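Local coordinates for 1,4-beta-N-Acetylmuramidase M1 (Streptomyces coelicolor, PDB 1JFX), which hydrolyses the beta-1,4-linkages between N-acetylmuramic acid and N-acetyl-D-glucosamine in peptidoglycan, and also acts as a diacetylmuramidase, at residues R133-A141 and M154-A163; S16-S24 and N48-I57. One frame throughout, in Å; residues are numbered along the deposited sequence.

Interaction 1 (R133-A141 and M154-A163); sequences RDVVIYTTA and MAAKSPFWVA
Tyr138 drives the edge of its ring into one face of the Trp161 indole, a T-shaped pair with planes at 74° and centroids 4.7 Å apart. CB of Tyr138 lies against Trp161 CE3; with CG anti to the backbone N (chi1 166°), the ring swings out across the indole. Tyr138 CD2 stands over the middle of the indole, 3.3 Å from Trp161 CD2. Farther out, CE2 and CZ run along the methyl of Ala163, and Tyr138 OH, 3.4 Å from Ala163 CB, ends in a hydrogen bond to Gln183. A small alanine suits this spot, since the phenol lies directly against its CB. The Tyr138 side chain also touches Asp98 and Glu100, predicted active-site residues, which places the aromatic pair beside the probable catalytic centre.

Beneath these side chains run two parallel strands, 136-139 and 160-163, joined through helix 141-148 as a beta-alpha-beta unit of the beta-alpha-barrel. Ile137 N donates to Pro159 O (2.9 Å) and Ile137 O accepts from Trp161 N; Thr139 repeats the pattern with Trp161 O and Ala163 N. Proline fits position 159 because this pairing uses its carbonyl and needs no N-H from it. On the sheet face away from Tyr138, the methyl of Thr139 meets the Phe160 ring at its edge, Thr139 CG2 to Phe160 CE1 3.7 Å. Before the strands, Ser158 OG donates to Val135 O at 2.7 Å, while the Ile137 CD1 methyl touches both Ser158 CB and Met154 CG. Water 1 links Asp134 OD2 to Ala156 O, and Asp134 OD1 forms a salt bridge with Lys128.

Interaction 2 (S16-S24 and N48-I57); sequences SINWSSVKS and NYTNAYNAGI
Helix 19-24 and the 48-54 part of helix 45-54 run in broadly the same direction, their axes 8.9 Å apart at closest approach and crossing at -45°, with Trp19 filling the interface. They belong to the outer layer of the beta-alpha-barrel, where Trp19 also reaches strands 6-10 and 29-36. The methyl of Ala52 sits over one face of the indole in a CH-pi contact, 3.8 Å from Ala52 CB to the centroid of the six-membered ring, and Ile17 CG2 covers the opposite face. Small Ala52 and Ala55 suit the close approach: Ala55 CB meets Trp19 O at 3.5 Å. Asn18 caps helix 19-24, its OD1 accepting from Ser21 N and, weakly, Ser20 N. Helix 45-54 ends in a Schellman motif at Gly56; glycine suits this positive phi, where a CB would press against the preceding carbonyl O. From helix 19-24, Lys23 lays its bent aliphatic chain along the Ala55-Gly56 turn, and Lys23 CD meets Ile57 CD1 at 3.7 Å. Asparagine suits position 48 because its carbonyl oxygen can accept from both the indole N-H and water 3, which also takes Ile17 N. Trp19 NE1 donates to Asn48 OD1 at 3.0 Å, and that oxygen lies in the indole plane but leaves the N-H tilted 32° from its own carbonyl plane.

In the fold
Both contacts belong to the same glycosyl hydrolase 25 domain, yet they lie on opposite sides of the chain's centre, with centres about 25 Å apart and no direct touch. Interaction 1 is buried and joins neighbouring parallel strands, so backbone hydrogen bonds carry it. Its aromatic pair lies next to predicted active-site residues. Interaction 2 is partly buried and lies farther out, where two helices pack through side chains with a single direct hydrogen bond between the segments. Each relies on an indole face, met by a tyrosine edge in 133-141/154-163 and by an alanine methyl in 16-24/48-57. Interaction 1 joins two strands of the sheet itself, whereas the helices of interaction 2 pack against strands 6-10 and 29-36 of that same sheet.

Interaction 1 (R133-A141 and M154-A163)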
ATOM      1  N   ARG A 133       8.991  -5.862  -9.496  1.00  8.14           N
ATOM      2  CA  ARG A 133       9.036  -5.468  -8.093  1.00  6.54           C
ATOM      3  C   ARG A 133       8.340  -6.389  -7.111  1.00  6.76           C
ATOM      4  O   ARG A 133       7.363  -7.058  -7.453  1.00  6.88           O
ATOM      5  CB  ARG A 133       8.414  -4.079  -7.906  1.00  7.90           C
ATOM      6  CG  ARG A 133       8.965  -2.967  -8.790  1.00  9.18           C
ATOM      7  CD  ARG A 133      10.483  -2.789  -8.636  1.00  6.38           C
ATOM      8  NE  ARG A 133      10.946  -2.672  -7.243  1.00  8.67           N
ATOM      9  CZ  ARG A 133      11.038  -1.535  -6.553  1.00  5.96           C
ATOM     10  NH1 ARG A 133      10.694  -0.373  -7.102  1.00  7.71           N
ATOM     11  NH2 ARG A 133      11.503  -1.557  -5.305  1.00  9.42           N
ATOM     12  N   ASP A 134       8.865  -6.403  -5.881  1.00  6.74           N
ATOM     13  CA  ASP A 134       8.260  -7.150  -4.769  1.00  8.00           C
ATOM     14  C   ASP A 134       7.109  -6.266  -4.257  1.00  7.46           C
ATOM     15  O   ASP A 134       7.327  -5.132  -3.821  1.00  7.41           O
ATOM     16  CB  ASP A 134       9.261  -7.354  -3.626  1.00  9.89           C
ATOM     17  CG  ASP A 134      10.312  -8.396  -3.942  1.00 11.07           C
ATOM     18  OD1 ASP A 134      10.001  -9.356  -4.674  1.00 11.19           O
ATOM     19  OD2 ASP A 134      11.455  -8.275  -3.436  1.00 13.44           O
ATOM     20  N   VAL A 135       5.889  -6.785  -4.302  1.00  7.08           N
ATOM     21  CA  VAL A 135       4.738  -6.019  -3.862  1.00  6.52           C
ATOM     22  C   VAL A 135       4.824  -5.711  -2.364  1.00  7.16           C
ATOM     23  O   VAL A 135       5.290  -6.535  -1.575  1.00  7.01           O
ATOM     24  CB  VAL A 135       3.424  -6.784  -4.171  1.00  4.50           C
ATOM     25  CG1 VAL A 135       3.312  -8.020  -3.275  1.00  7.95           C
ATOM     26  CG2 VAL A 135       2.216  -5.848  -3.994  1.00  5.50           C
ATOM     27  N   VAL A 136       4.413  -4.502  -1.988  1.00  6.18           N
ATOM     28  CA  VAL A 136       4.400  -4.098  -0.585  1.00  6.64           C
ATOM     29  C   VAL A 136       3.072  -4.593  -0.006  1.00  6.86           C
ATOM     30  O   VAL A 136       2.025  -4.409  -0.614  1.00  6.33           O
ATOM     31  CB  VAL A 136       4.472  -2.560  -0.474  1.00  6.83           C
ATOM     32  CG1 VAL A 136       4.264  -2.113   0.970  1.00  8.01           C
ATOM     33  CG2 VAL A 136       5.823  -2.089  -1.002  1.00  7.50           C
ATOM     34  N   ILE A 137       3.109  -5.216   1.168  1.00  5.27           N
ATOM     35  CA  ILE A 137       1.887  -5.709   1.786  1.00  5.96           C
ATOM     36  C   ILE A 137       1.376  -4.759   2.871  1.00  6.09           C
ATOM     37  O   ILE A 137       2.083  -4.474   3.849  1.00  5.99           O
ATOM     38  CB  ILE A 137       2.101  -7.126   2.414  1.00  6.49           C
ATOM     39  CG1 ILE A 137       2.336  -8.158   1.301  1.00  9.83           C
ATOM     40  CG2 ILE A 137       0.867  -7.527   3.260  1.00  7.69           C
ATOM     41  CD1 ILE A 137       2.702  -9.552   1.830  1.00  8.36           C
ATOM     42  N   TYR A 138       0.163  -4.245   2.668  1.00  5.73           N
ATOM     43  CA  TYR A 138      -0.489  -3.378   3.657  1.00  6.03           C
ATOM     44  C   TYR A 138      -1.536  -4.230   4.343  1.00  6.51           C
ATOM     45  O   TYR A 138      -2.388  -4.837   3.674  1.00  7.45           O
ATOM     46  CB  TYR A 138      -1.193  -2.176   2.996  1.00  6.20           C
ATOM     47  CG  TYR A 138      -2.167  -1.439   3.923  1.00  8.46           C
ATOM     48  CD1 TYR A 138      -3.482  -1.894   4.106  1.00  8.42           C
ATOM     49  CD2 TYR A 138      -1.769  -0.290   4.623  1.00  7.82           C
ATOM     50  CE1 TYR A 138      -4.368  -1.229   4.953  1.00  8.09           C
ATOM     51  CE2 TYR A 138      -2.652   0.390   5.469  1.00  8.52           C
ATOM     52  CZ  TYR A 138      -3.953  -0.086   5.631  1.00  8.73           C
ATOM     53  OH  TYR A 138      -4.843   0.587   6.460  1.00 10.90           O
ATOM     54  N   THR A 139      -1.484  -4.268   5.669  1.00  6.76           N
ATOM     55  CA  THR A 139      -2.457  -5.036   6.445  1.00  6.75           C
ATOM     56  C   THR A 139      -2.328  -4.687   7.916  1.00  6.35           C
ATOM     57  O   THR A 139      -1.518  -3.835   8.290  1.00  7.52           O
ATOM     58  CB  THR A 139      -2.241  -6.568   6.258  1.00  7.35           C
ATOM     59  OG1 THR A 139      -3.323  -7.284   6.868  1.00  8.48           O
ATOM     60  CG2 THR A 139      -0.938  -7.028   6.885  1.00  9.33           C
ATOM     61  N   THR A 140      -3.169  -5.302   8.740  1.00  6.77           N
ATOM     62  CA  THR A 140      -3.082  -5.107  10.181  1.00  7.36           C
ATOM     63  C   THR A 140      -2.455  -6.367  10.742  1.00  7.05           C
ATOM     64  O   THR A 140      -2.507  -7.425  10.122  1.00  7.38           O
ATOM     65  CB  THR A 140      -4.471  -4.905  10.857  1.00  7.35           C
ATOM     66  OG1 THR A 140      -5.337  -6.016  10.571  1.00  9.04           O
ATOM     67  CG2 THR A 140      -5.109  -3.598  10.364  1.00  7.42           C
ATOM     68  N   ALA A 141      -1.863  -6.268  11.921  1.00  8.28           N
ATOM     69  CA  ALA A 141      -1.272  -7.439  12.537  1.00  7.70           C
ATOM     70  C   ALA A 141      -2.365  -8.490  12.788  1.00  8.53           C
ATOM     71  O   ALA A 141      -2.150  -9.671  12.555  1.00  8.71           O
ATOM     72  CB  ALA A 141      -0.613  -7.055  13.866  1.00  6.38           C
ATOM     73  N   MET A 154       6.362 -14.480   3.760  1.00  6.92           N
ATOM     74  CA  MET A 154       6.591 -13.291   2.950  1.00  7.35           C
ATOM     75  C   MET A 154       7.677 -12.421   3.545  1.00  8.20           C
ATOM     76  O   MET A 154       7.947 -11.348   3.027  1.00  8.74           O
ATOM     77  CB  MET A 154       5.303 -12.464   2.818  1.00  7.22           C
ATOM     78  CG  MET A 154       4.151 -13.216   2.190  1.00  7.03           C
ATOM     79  SD  MET A 154       4.543 -13.853   0.540  1.00  9.22           S
ATOM     80  CE  MET A 154       4.559 -12.332  -0.434  1.00  9.19           C
ATOM     81  N   ALA A 155       8.316 -12.883   4.623  1.00  8.23           N
ATOM     82  CA  ALA A 155       9.359 -12.082   5.267  1.00  9.32           C
ATOM     83  C   ALA A 155      10.462 -11.620   4.320  1.00  9.80           C
ATOM     84  O   ALA A 155      10.916 -10.475   4.404  1.00 11.11           O
ATOM     85  CB  ALA A 155       9.971 -12.855   6.446  1.00  9.66           C
ATOM     86  N   ALA A 156      10.886 -12.488   3.408  1.00  9.62           N
ATOM     87  CA  ALA A 156      11.949 -12.107   2.481  1.00 11.46           C
ATOM     88  C   ALA A 156      11.418 -11.694   1.119  1.00 12.22           C
ATOM     89  O   ALA A 156      12.204 -11.405   0.216  1.00 14.58           O
ATOM     90  CB  ALA A 156      12.944 -13.253   2.320  1.00 13.13           C
ATOM     91  N   LYS A 157      10.098 -11.646   0.974  1.00 10.76           N
ATOM     92  CA  LYS A 157       9.489 -11.307  -0.314  1.00 10.11           C
ATOM     93  C   LYS A 157       8.787  -9.962  -0.418  1.00 10.47           C
ATOM     94  O   LYS A 157       8.796  -9.352  -1.478  1.00 12.52           O
ATOM     95  CB  LYS A 157       8.468 -12.368  -0.711  1.00 10.45           C
ATOM     96  CG  LYS A 157       9.040 -13.699  -1.153  1.00 15.23           C
ATOM     97  CD  LYS A 157       7.889 -14.600  -1.565  1.00 14.55           C
ATOM     98  CE  LYS A 157       8.356 -15.870  -2.231  1.00 21.64           C
ATOM     99  NZ  LYS A 157       7.179 -16.737  -2.523  1.00 22.25           N
ATOM    100  N   SER A 158       8.149  -9.515   0.659  1.00  9.20           N
ATOM    101  CA  SER A 158       7.417  -8.255   0.605  1.00  8.82           C
ATOM    102  C   SER A 158       7.673  -7.261   1.719  1.00  9.48           C
ATOM    103  O   SER A 158       7.666  -7.635   2.896  1.00  9.19           O
ATOM    104  CB  SER A 158       5.903  -8.522   0.615  1.00  8.98           C
ATOM    105  OG  SER A 158       5.424  -9.080  -0.597  1.00  9.10           O
ATOM    106  N   PRO A 159       7.905  -5.983   1.367  1.00  8.28           N
ATOM    107  CA  PRO A 159       8.120  -4.975   2.413  1.00  8.57           C
ATOM    108  C   PRO A 159       6.767  -4.903   3.146  1.00  8.44           C
ATOM    109  O   PRO A 159       5.709  -5.136   2.541  1.00  7.87           O
ATOM    110  CB  PRO A 159       8.388  -3.695   1.622  1.00 10.90           C
ATOM    111  CG  PRO A 159       9.037  -4.203   0.359  1.00  9.94           C
ATOM    112  CD  PRO A 159       8.258  -5.454   0.029  1.00  7.39           C
ATOM    113  N   PHE A 160       6.788  -4.557   4.430  1.00  6.97           N
ATOM    114  CA  PHE A 160       5.566  -4.515   5.229  1.00  6.61           C
ATOM    115  C   PHE A 160       5.077  -3.102   5.538  1.00  5.73           C
ATOM    116  O   PHE A 160       5.824  -2.278   6.062  1.00  6.67           O
ATOM    117  CB  PHE A 160       5.847  -5.299   6.533  1.00  5.25           C
ATOM    118  CG  PHE A 160       4.696  -5.365   7.509  1.00  7.80           C
ATOM    119  CD1 PHE A 160       3.414  -5.719   7.094  1.00  8.78           C
ATOM    120  CD2 PHE A 160       4.927  -5.161   8.869  1.00 10.14           C
ATOM    121  CE1 PHE A 160       2.381  -5.872   8.028  1.00 10.36           C
ATOM    122  CE2 PHE A 160       3.899  -5.315   9.814  1.00  9.06           C
ATOM    123  CZ  PHE A 160       2.628  -5.671   9.392  1.00  8.78           C
ATOM    124  N   TRP A 161       3.824  -2.821   5.185  1.00  5.95           N
ATOM    125  CA  TRP A 161       3.209  -1.528   5.487  1.00  6.20           C
ATOM    126  C   TRP A 161       2.145  -1.858   6.536  1.00  6.35           C
ATOM    127  O   TRP A 161       1.086  -2.407   6.232  1.00  6.97           O
ATOM    128  CB  TRP A 161       2.585  -0.928   4.229  1.00  7.15           C
ATOM    129  CG  TRP A 161       1.853   0.364   4.456  1.00  6.89           C
ATOM    130  CD1 TRP A 161       1.788   1.099   5.609  1.00  6.37           C
ATOM    131  CD2 TRP A 161       1.060   1.057   3.492  1.00  6.88           C
ATOM    132  NE1 TRP A 161       0.996   2.212   5.418  1.00  6.37           N
ATOM    133  CE2 TRP A 161       0.535   2.206   4.124  1.00  6.05           C
ATOM    134  CE3 TRP A 161       0.738   0.809   2.148  1.00  5.99           C
ATOM    135  CZ2 TRP A 161      -0.301   3.111   3.457  1.00  5.91           C
ATOM    136  CZ3 TRP A 161      -0.092   1.702   1.482  1.00  6.62           C
ATOM    137  CH2 TRP A 161      -0.605   2.842   2.136  1.00  5.73           C
ATOM    138  N   VAL A 162       2.450  -1.532   7.786  1.00  5.92           N
ATOM    139  CA  VAL A 162       1.564  -1.857   8.893  1.00  6.51           C
ATOM    140  C   VAL A 162       0.585  -0.759   9.244  1.00  6.82           C
ATOM    141  O   VAL A 162       0.960   0.403   9.353  1.00  6.32           O
ATOM    142  CB  VAL A 162       2.396  -2.235  10.151  1.00  7.89           C
ATOM    143  CG1 VAL A 162       3.372  -1.126  10.501  1.00  8.57           C
ATOM    144  CG2 VAL A 162       1.466  -2.547  11.326  1.00  9.69           C
ATOM    145  N   ALA A 163      -0.677  -1.143   9.408  1.00  6.60           N
ATOM    146  CA  ALA A 163      -1.702  -0.187   9.808  1.00  6.69           C
ATOM    147  C   ALA A 163      -1.890  -0.379  11.309  1.00  7.75           C
ATOM    148  O   ALA A 163      -2.315  -1.442  11.741  1.00  8.28           O
ATOM    149  CB  ALA A 163      -3.020  -0.467   9.073  1.00 10.32           C
TER
HETATM  150  O   HOH W   1      12.756 -10.127  -2.044  1.00 28.98           O
HETATM  151  O   HOH W   2      -2.065  -3.714  13.260  1.00  9.30           O

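Interaction 2 (S16-S24 and N48-I57)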
ATOM      1  N   SER A  16     -11.135  16.056  -4.125  1.00  9.35           N
ATOM      2  CA  SER A  16     -10.166  16.820  -4.911  1.00 10.25           C
ATOM      3  C   SER A  16      -8.985  17.211  -4.035  1.00  8.91           C
ATOM      4  O   SER A  16      -9.154  17.866  -3.011  1.00  9.55           O
ATOM      5  CB  SER A  16     -10.823  18.085  -5.468  1.00 10.80           C
ATOM      6  OG  SER A  16      -9.885  18.835  -6.214  1.00 14.49           O
ATOM      7  N   ILE A  17      -7.787  16.821  -4.452  1.00  8.20           N
ATOM      8  CA  ILE A  17      -6.571  17.096  -3.689  1.00  7.95           C
ATOM      9  C   ILE A  17      -5.620  18.049  -4.400  1.00  7.76           C
ATOM     10  O   ILE A  17      -5.383  17.916  -5.603  1.00  8.23           O
ATOM     11  CB  ILE A  17      -5.803  15.783  -3.434  1.00  7.40           C
ATOM     12  CG1 ILE A  17      -6.674  14.822  -2.622  1.00  7.49           C
ATOM     13  CG2 ILE A  17      -4.466  16.074  -2.708  1.00  7.16           C
ATOM     14  CD1 ILE A  17      -6.031  13.417  -2.450  1.00  7.98           C
ATOM     15  N   ASN A  18      -5.091  19.021  -3.663  1.00  7.49           N
ATOM     16  CA  ASN A  18      -4.113  19.938  -4.238  1.00  7.56           C
ATOM     17  C   ASN A  18      -2.759  19.359  -3.832  1.00  7.79           C
ATOM     18  O   ASN A  18      -2.292  19.564  -2.701  1.00  7.05           O
ATOM     19  CB  ASN A  18      -4.259  21.350  -3.671  1.00  9.85           C
ATOM     20  CG  ASN A  18      -3.306  22.323  -4.331  1.00 11.64           C
ATOM     21  OD1 ASN A  18      -2.199  21.953  -4.695  1.00 13.66           O
ATOM     22  ND2 ASN A  18      -3.733  23.569  -4.486  1.00 15.73           N
ATOM     23  N   TRP A  19      -2.136  18.620  -4.745  1.00  6.73           N
ATOM     24  CA  TRP A  19      -0.865  17.985  -4.432  1.00  7.27           C
ATOM     25  C   TRP A  19       0.316  18.915  -4.212  1.00  6.98           C
ATOM     26  O   TRP A  19       1.261  18.549  -3.508  1.00  7.25           O
ATOM     27  CB  TRP A  19      -0.545  16.914  -5.484  1.00  6.73           C
ATOM     28  CG  TRP A  19      -1.497  15.751  -5.393  1.00  6.04           C
ATOM     29  CD1 TRP A  19      -2.674  15.589  -6.065  1.00  7.83           C
ATOM     30  CD2 TRP A  19      -1.367  14.611  -4.533  1.00  5.03           C
ATOM     31  NE1 TRP A  19      -3.292  14.414  -5.675  1.00  7.48           N
ATOM     32  CE2 TRP A  19      -2.505  13.797  -4.739  1.00  7.37           C
ATOM     33  CE3 TRP A  19      -0.396  14.200  -3.604  1.00  7.81           C
ATOM     34  CZ2 TRP A  19      -2.699  12.595  -4.052  1.00  8.40           C
ATOM     35  CZ3 TRP A  19      -0.588  13.003  -2.918  1.00  8.87           C
ATOM     36  CH2 TRP A  19      -1.732  12.213  -3.146  1.00  8.49           C
ATOM     37  N   SER A  20       0.286  20.119  -4.778  1.00  7.88           N
ATOM     38  CA  SER A  20       1.395  21.026  -4.521  1.00  7.53           C
ATOM     39  C   SER A  20       1.330  21.399  -3.038  1.00  8.33           C
ATOM     40  O   SER A  20       2.357  21.613  -2.392  1.00  8.71           O
ATOM     41  CB  SER A  20       1.323  22.278  -5.416  1.00  9.37           C
ATOM     42  OG  SER A  20       0.193  23.088  -5.140  1.00 16.89           O
ATOM     43  N   SER A  21       0.119  21.461  -2.490  1.00  8.62           N
ATOM     44  CA  SER A  21      -0.022  21.775  -1.074  1.00  7.84           C
ATOM     45  C   SER A  21       0.421  20.622  -0.197  1.00  8.20           C
ATOM     46  O   SER A  21       0.961  20.842   0.897  1.00  8.37           O
ATOM     47  CB  SER A  21      -1.463  22.152  -0.750  1.00  8.80           C
ATOM     48  OG  SER A  21      -1.761  23.382  -1.377  1.00 10.56           O
ATOM     49  N   VAL A  22       0.196  19.399  -0.667  1.00  6.37           N
ATOM     50  CA  VAL A  22       0.604  18.212   0.096  1.00  6.99           C
ATOM     51  C   VAL A  22       2.132  18.214   0.185  1.00  7.85           C
ATOM     52  O   VAL A  22       2.715  17.941   1.237  1.00  7.38           O
ATOM     53  CB  VAL A  22       0.114  16.910  -0.594  1.00  8.04           C
ATOM     54  CG1 VAL A  22       0.742  15.682   0.074  1.00  6.46           C
ATOM     55  CG2 VAL A  22      -1.403  16.828  -0.513  1.00  7.97           C
ATOM     56  N   LYS A  23       2.778  18.525  -0.934  1.00  6.68           N
ATOM     57  CA  LYS A  23       4.232  18.583  -0.976  1.00  7.62           C
ATOM     58  C   LYS A  23       4.762  19.717  -0.094  1.00  7.94           C
ATOM     59  O   LYS A  23       5.704  19.519   0.670  1.00  9.09           O
ATOM     60  CB  LYS A  23       4.721  18.809  -2.408  1.00  7.91           C
ATOM     61  CG  LYS A  23       6.243  18.913  -2.559  1.00  9.34           C
ATOM     62  CD  LYS A  23       6.902  17.528  -2.492  1.00 10.25           C
ATOM     63  CE  LYS A  23       8.398  17.586  -2.814  1.00 16.12           C
ATOM     64  NZ  LYS A  23       9.146  18.395  -1.820  1.00 20.16           N
ATOM     65  N   SER A  24       4.163  20.904  -0.186  1.00  8.49           N
ATOM     66  CA  SER A  24       4.684  22.012   0.625  1.00  9.90           C
ATOM     67  C   SER A  24       4.432  21.806   2.120  1.00 10.69           C
ATOM     68  O   SER A  24       5.106  22.414   2.956  1.00 11.50           O
ATOM     69  CB  SER A  24       4.118  23.357   0.158  1.00  9.72           C
ATOM     70  OG  SER A  24       2.738  23.457   0.400  1.00 10.72           O
ATOM     71  N   ASN A  48      -4.983  11.839  -9.321  1.00  7.61           N
ATOM     72  CA  ASN A  48      -4.068  11.828  -8.185  1.00  6.70           C
ATOM     73  C   ASN A  48      -2.675  11.375  -8.604  1.00  6.59           C
ATOM     74  O   ASN A  48      -1.670  11.970  -8.233  1.00  7.73           O
ATOM     75  CB  ASN A  48      -4.578  10.908  -7.074  1.00  6.51           C
ATOM     76  CG  ASN A  48      -5.690  11.538  -6.260  1.00  6.68           C
ATOM     77  OD1 ASN A  48      -5.735  12.761  -6.102  1.00  6.87           O
ATOM     78  ND2 ASN A  48      -6.580  10.707  -5.717  1.00  6.91           N
ATOM     79  N   TYR A  49      -2.631  10.309  -9.392  1.00  7.30           N
ATOM     80  CA  TYR A  49      -1.372   9.743  -9.844  1.00  8.97           C
ATOM     81  C   TYR A  49      -0.581  10.762 -10.661  1.00  7.90           C
ATOM     82  O   TYR A  49       0.635  10.884 -10.510  1.00  8.02           O
ATOM     83  CB  TYR A  49      -1.659   8.499 -10.683  1.00  8.03           C
ATOM     84  CG  TYR A  49      -0.491   7.561 -10.874  1.00 10.31           C
ATOM     85  CD1 TYR A  49      -0.072   6.715  -9.845  1.00 11.01           C
ATOM     86  CD2 TYR A  49       0.152   7.471 -12.106  1.00 11.22           C
ATOM     87  CE1 TYR A  49       0.964   5.786 -10.047  1.00 10.17           C
ATOM     88  CE2 TYR A  49       1.182   6.555 -12.321  1.00 10.53           C
ATOM     89  CZ  TYR A  49       1.578   5.717 -11.290  1.00 11.27           C
ATOM     90  OH  TYR A  49       2.578   4.788 -11.511  1.00 12.99           O
ATOM     91  N   THR A  50      -1.284  11.500 -11.515  1.00  6.95           N
ATOM     92  CA  THR A  50      -0.638  12.506 -12.350  1.00  6.66           C
ATOM     93  C   THR A  50      -0.176  13.696 -11.521  1.00  7.65           C
ATOM     94  O   THR A  50       0.996  14.110 -11.590  1.00  6.92           O
ATOM     95  CB  THR A  50      -1.619  13.011 -13.442  1.00  7.77           C
ATOM     96  OG1 THR A  50      -1.972  11.917 -14.296  1.00  7.92           O
ATOM     97  CG2 THR A  50      -0.986  14.129 -14.288  1.00  5.69           C
ATOM     98  N   ASN A  51      -1.097  14.239 -10.725  1.00  7.30           N
ATOM     99  CA  ASN A  51      -0.801  15.424  -9.935  1.00  7.60           C
ATOM    100  C   ASN A  51       0.215  15.209  -8.816  1.00  6.99           C
ATOM    101  O   ASN A  51       1.007  16.097  -8.522  1.00  6.77           O
ATOM    102  CB  ASN A  51      -2.109  16.013  -9.394  1.00  7.78           C
ATOM    103  CG  ASN A  51      -3.061  16.432 -10.511  1.00  9.64           C
ATOM    104  OD1 ASN A  51      -2.635  16.746 -11.627  1.00 10.44           O
ATOM    105  ND2 ASN A  51      -4.352  16.452 -10.212  1.00  8.68           N
ATOM    106  N   ALA A  52       0.198  14.041  -8.197  1.00  6.95           N
ATOM    107  CA  ALA A  52       1.185  13.768  -7.152  1.00  7.39           C
ATOM    108  C   ALA A  52       2.566  13.762  -7.807  1.00  7.43           C
ATOM    109  O   ALA A  52       3.514  14.344  -7.283  1.00  7.07           O
ATOM    110  CB  ALA A  52       0.904  12.416  -6.491  1.00  7.71           C
ATOM    111  N   TYR A  53       2.679  13.116  -8.966  1.00  6.94           N
ATOM    112  CA  TYR A  53       3.960  13.061  -9.669  1.00  7.47           C
ATOM    113  C   TYR A  53       4.419  14.476 -10.033  1.00  6.86           C
ATOM    114  O   TYR A  53       5.557  14.851  -9.771  1.00  7.80           O
ATOM    115  CB  TYR A  53       3.826  12.202 -10.948  1.00  6.57           C
ATOM    116  CG  TYR A  53       5.059  12.235 -11.836  1.00  8.36           C
ATOM    117  CD1 TYR A  53       5.302  13.321 -12.686  1.00  8.51           C
ATOM    118  CD2 TYR A  53       6.032  11.235 -11.755  1.00 10.34           C
ATOM    119  CE1 TYR A  53       6.487  13.420 -13.411  1.00  7.44           C
ATOM    120  CE2 TYR A  53       7.221  11.323 -12.484  1.00  8.60           C
ATOM    121  CZ  TYR A  53       7.447  12.421 -13.301  1.00  8.23           C
ATOM    122  OH  TYR A  53       8.653  12.565 -13.957  1.00  7.92           O
ATOM    123  N   ASN A  54       3.531  15.269 -10.624  1.00  8.18           N
ATOM    124  CA  ASN A  54       3.927  16.615 -11.028  1.00  7.24           C
ATOM    125  C   ASN A  54       4.344  17.492  -9.852  1.00  8.35           C
ATOM    126  O   ASN A  54       5.167  18.398  -9.998  1.00  8.67           O
ATOM    127  CB  ASN A  54       2.799  17.299 -11.815  1.00  7.08           C
ATOM    128  CG  ASN A  54       2.581  16.680 -13.194  1.00  7.52           C
ATOM    129  OD1 ASN A  54       3.463  16.009 -13.731  1.00  9.90           O
ATOM    130  ND2 ASN A  54       1.408  16.919 -13.773  1.00  7.83           N
ATOM    131  N   ALA A  55       3.784  17.220  -8.676  1.00  7.23           N
ATOM    132  CA  ALA A  55       4.122  18.009  -7.494  1.00  7.70           C
ATOM    133  C   ALA A  55       5.436  17.575  -6.859  1.00  8.56           C
ATOM    134  O   ALA A  55       5.905  18.210  -5.915  1.00  9.14           O
ATOM    135  CB  ALA A  55       3.006  17.903  -6.467  1.00  8.49           C
ATOM    136  N   GLY A  56       6.011  16.485  -7.359  1.00  8.45           N
ATOM    137  CA  GLY A  56       7.274  16.007  -6.828  1.00  9.35           C
ATOM    138  C   GLY A  56       7.159  15.005  -5.694  1.00  9.93           C
ATOM    139  O   GLY A  56       8.140  14.741  -4.997  1.00 10.06           O
ATOM    140  N   ILE A  57       5.965  14.450  -5.515  1.00  9.54           N
ATOM    141  CA  ILE A  57       5.723  13.450  -4.477  1.00  8.66           C
ATOM    142  C   ILE A  57       6.129  12.078  -5.038  1.00  8.35           C
ATOM    143  O   ILE A  57       5.804  11.749  -6.183  1.00  9.04           O
ATOM    144  CB  ILE A  57       4.209  13.419  -4.092  1.00  9.91           C
ATOM    145  CG1 ILE A  57       3.797  14.722  -3.392  1.00  9.94           C
ATOM    146  CG2 ILE A  57       3.915  12.219  -3.198  1.00  9.25           C
ATOM    147  CD1 ILE A  57       4.404  14.901  -1.991  1.00 12.25           C
TER
HETATM  148  O   HOH W   3      -7.965  14.324  -6.170  1.00 11.68           O
HETATM  149  O   HOH W   4      -5.448  15.816  -7.575  1.00 12.46           O